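Local atomic coordinates of adhesion G-protein coupled receptor G6 (Danio rerio, PDB entry 6V55), a protein that is an adhesion G-protein-coupled receptor linked to myelination, whose calcium-binding extracellular region probably takes part in cell adhesion and signalling. Residues Ser30-Ile35 / Glu92-Ser97. Numbering follows the deposited sequence.
With NAG (2-acetamido-2-deoxy-beta-D-glucopyranose), chain E.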
loop_
_atom_site.group_PDB
_atom_site.type_symbol
_atom_site.label_atom_id
_atom_site.label_comp_id
_atom_site.label_asym_id
_atom_site.label_seq_id
_atom_site.Cartn_x
_atom_site.Cartn_y
_atom_site.Cartn_z
ATOM N N SER A 30 3.952 7.424 -1.871
ATOM C CA SER A 30 4.240 6.674 -0.656
ATOM C C SER A 30 3.079 6.872 0.307
ATOM O O SER A 30 2.911 7.960 0.865
ATOM C CB SER A 30 5.547 7.100 -0.024
ATOM O OG SER A 30 5.497 6.747 1.345
ATOM N N CYS A 31 2.311 5.811 0.519
ATOM C CA CYS A 31 1.062 5.873 1.247
ATOM C C CYS A 31 1.120 4.949 2.463
ATOM O O CYS A 31 1.791 3.915 2.438
ATOM C CB CYS A 31 -0.069 5.481 0.315
ATOM S SG CYS A 31 -0.311 6.529 -1.163
ATOM N N ASN A 32 0.403 5.332 3.538
ATOM C CA ASN A 32 0.345 4.596 4.819
ATOM C C ASN A 32 -1.077 4.833 5.318
ATOM O O ASN A 32 -1.342 5.779 6.065
ATOM C CB ASN A 32 1.418 5.064 5.823
ATOM C CG ASN A 32 1.309 4.418 7.246
ATOM O OD1 ASN A 32 0.551 3.493 7.483
ATOM N ND2 ASN A 32 2.129 4.913 8.184
ATOM N N TRP A 33 -1.978 3.949 4.920
ATOM C CA TRP A 33 -3.286 3.837 5.542
ATOM C C TRP A 33 -3.173 2.897 6.736
ATOM O O TRP A 33 -3.028 1.683 6.558
ATOM C CB TRP A 33 -4.286 3.291 4.544
ATOM C CG TRP A 33 -4.457 4.111 3.314
ATOM C CD1 TRP A 33 -5.236 5.218 3.173
ATOM C CD2 TRP A 33 -3.890 3.854 2.026
ATOM N NE1 TRP A 33 -5.174 5.680 1.885
ATOM C CE2 TRP A 33 -4.354 4.858 1.162
ATOM C CE3 TRP A 33 -3.032 2.875 1.523
ATOM C CZ2 TRP A 33 -3.987 4.915 -0.162
ATOM C CZ3 TRP A 33 -2.669 2.939 0.197
ATOM C CH2 TRP A 33 -3.151 3.942 -0.625
ATOM N N THR A 34 -3.246 3.436 7.949
ATOM C CA THR A 34 -3.296 2.612 9.152
ATOM C C THR A 34 -4.749 2.517 9.617
ATOM O O THR A 34 -5.413 3.532 9.822
ATOM C CB THR A 34 -2.377 3.182 10.235
ATOM O OG1 THR A 34 -1.027 2.791 9.955
ATOM C CG2 THR A 34 -2.742 2.669 11.618
ATOM N N ILE A 35 -5.256 1.302 9.746
ATOM C CA ILE A 35 -6.633 1.077 10.163
ATOM C C ILE A 35 -6.617 0.592 11.600
ATOM O O ILE A 35 -6.055 -0.472 11.888
ATOM C CB ILE A 35 -7.334 0.057 9.265
ATOM C CG1 ILE A 35 -7.020 0.344 7.795
ATOM C CG2 ILE A 35 -8.801 0.095 9.554
ATOM C CD1 ILE A 35 -7.411 -0.776 6.837
ATOM N N GLU A 92 -2.244 -2.214 8.740
ATOM C CA GLU A 92 -1.591 -1.146 7.991
ATOM C C GLU A 92 -1.402 -1.581 6.542
ATOM O O GLU A 92 -0.907 -2.684 6.287
ATOM C CB GLU A 92 -0.241 -0.790 8.630
ATOM C CG GLU A 92 -0.354 -0.513 10.125
ATOM C CD GLU A 92 0.894 0.093 10.740
ATOM O OE1 GLU A 92 2.006 -0.083 10.201
ATOM O OE2 GLU A 92 0.762 0.760 11.785
ATOM N N VAL A 93 -1.796 -0.718 5.601
ATOM C CA VAL A 93 -1.680 -0.956 4.161
ATOM C C VAL A 93 -0.771 0.114 3.567
ATOM O O VAL A 93 -1.106 1.302 3.599
ATOM C CB VAL A 93 -3.045 -0.924 3.460
ATOM C CG1 VAL A 93 -2.871 -1.052 1.950
ATOM C CG2 VAL A 93 -3.937 -2.020 3.971
ATOM N N PHE A 94 0.351 -0.302 2.991
ATOM C CA PHE A 94 1.276 0.620 2.349
ATOM C C PHE A 94 1.186 0.492 0.843
ATOM O O PHE A 94 0.767 -0.540 0.323
ATOM C CB PHE A 94 2.710 0.356 2.776
ATOM C CG PHE A 94 2.927 0.517 4.235
ATOM C CD1 PHE A 94 3.153 1.774 4.769
ATOM C CD2 PHE A 94 2.876 -0.586 5.078
ATOM C CE1 PHE A 94 3.339 1.925 6.114
ATOM C CE2 PHE A 94 3.065 -0.439 6.424
ATOM C CZ PHE A 94 3.298 0.821 6.947
ATOM N N PHE A 95 1.591 1.550 0.146
ATOM C CA PHE A 95 1.660 1.520 -1.308
ATOM C C PHE A 95 2.788 2.438 -1.743
ATOM O O PHE A 95 2.868 3.585 -1.289
ATOM C CB PHE A 95 0.332 1.944 -1.936
ATOM C CG PHE A 95 0.400 2.207 -3.431
ATOM C CD1 PHE A 95 0.853 1.232 -4.324
ATOM C CD2 PHE A 95 -0.020 3.430 -3.947
ATOM C CE1 PHE A 95 0.889 1.480 -5.711
ATOM C CE2 PHE A 95 0.004 3.679 -5.329
ATOM C CZ PHE A 95 0.463 2.703 -6.212
ATOM N N ASN A 96 3.666 1.921 -2.608
ATOM C CA ASN A 96 4.787 2.673 -3.168
ATOM C C ASN A 96 4.862 2.425 -4.670
ATOM O O ASN A 96 4.798 1.272 -5.115
ATOM C CB ASN A 96 6.091 2.269 -2.498
ATOM C CG ASN A 96 6.115 2.636 -1.047
ATOM O OD1 ASN A 96 6.185 3.820 -0.693
ATOM N ND2 ASN A 96 6.048 1.633 -0.185
ATOM N N SER A 97 4.954 3.499 -5.451
ATOM C CA SER A 97 5.124 3.379 -6.890
ATOM C C SER A 97 6.475 3.987 -7.218
ATOM O O SER A 97 6.972 4.834 -6.474
ATOM C CB SER A 97 4.034 4.115 -7.672
ATOM O OG SER A 97 3.924 5.449 -7.187
HETATM C C1 NAG E . 2.159 4.444 9.569
HETATM C C2 NAG E . 3.550 4.460 10.243
HETATM C C3 NAG E . 3.429 4.103 11.733
HETATM C C4 NAG E . 2.460 5.041 12.441
HETATM C C5 NAG E . 1.093 4.993 11.752
HETATM C C6 NAG E . 0.138 6.019 12.307
HETATM C C7 NAG E . 5.207 3.910 8.509
HETATM C C8 NAG E . 6.199 2.890 8.031
HETATM N N2 NAG E . 4.502 3.572 9.594
HETATM O O3 NAG E . 4.707 4.160 12.365
HETATM O O4 NAG E . 2.340 4.665 13.812
HETATM O O5 NAG E . 1.222 5.285 10.346
HETATM O O6 NAG E . 0.284 7.265 11.639
HETATM O O7 NAG E . 5.046 4.987 7.936
HETATM O O HOH W 1 4.594 3.476 1.589
#
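Residues 30-35 and 92-96 run antiparallel as neighbouring strands. Cys31 pairs with Phe95 and Trp33 with Val93 as hydrogen-bonded pairs. The straightest rung is Val93 N to Trp33 O, 2.9 Å long with 175° at the hydrogen. Phe95 N reaches Cys31 O at 3.3 Å, from above the carbonyl plane. A water lies 3.0 Å from Cys31 O and may donate to it.

Asn32, Thr34, Glu92 and Phe94 share the sugar-bearing face. Asn32 CG is anti to the backbone N (chi1 174°), and ND2 is bonded to NAG C1. Thr34 OG1 donates to Asn32 OD1 on a lone pair, at 3.0 Å, and helps fix the amide's rotation. Phe94 CE1 lies obliquely 3.4 Å from Asn32 CG. Phe94 CE1 also touches the sugar's acetyl methyl, NAG C8, at 3.6 Å. An alanine here lacks the ring, and the linkage amide and the acetyl methyl would probably be less well held.

The face with Cys31, Trp33, Val93 and Phe95 is mainly apolar. Trp33 CZ3 meets Phe95 CB at 3.8 Å, and CE3 touches Val93 CG1. Cys31 CB sits over the rim of one indole face. Further out, Phe16 stacks on Trp33, Phe106 meets Trp33 and Phe95, and Cys31 is disulfide-bonded to Cys5. The arrangement is that of a CUB domain beta-sandwich, glycosylated on the outside of one sheet, with an aromatic and aliphatic core between the two sheets.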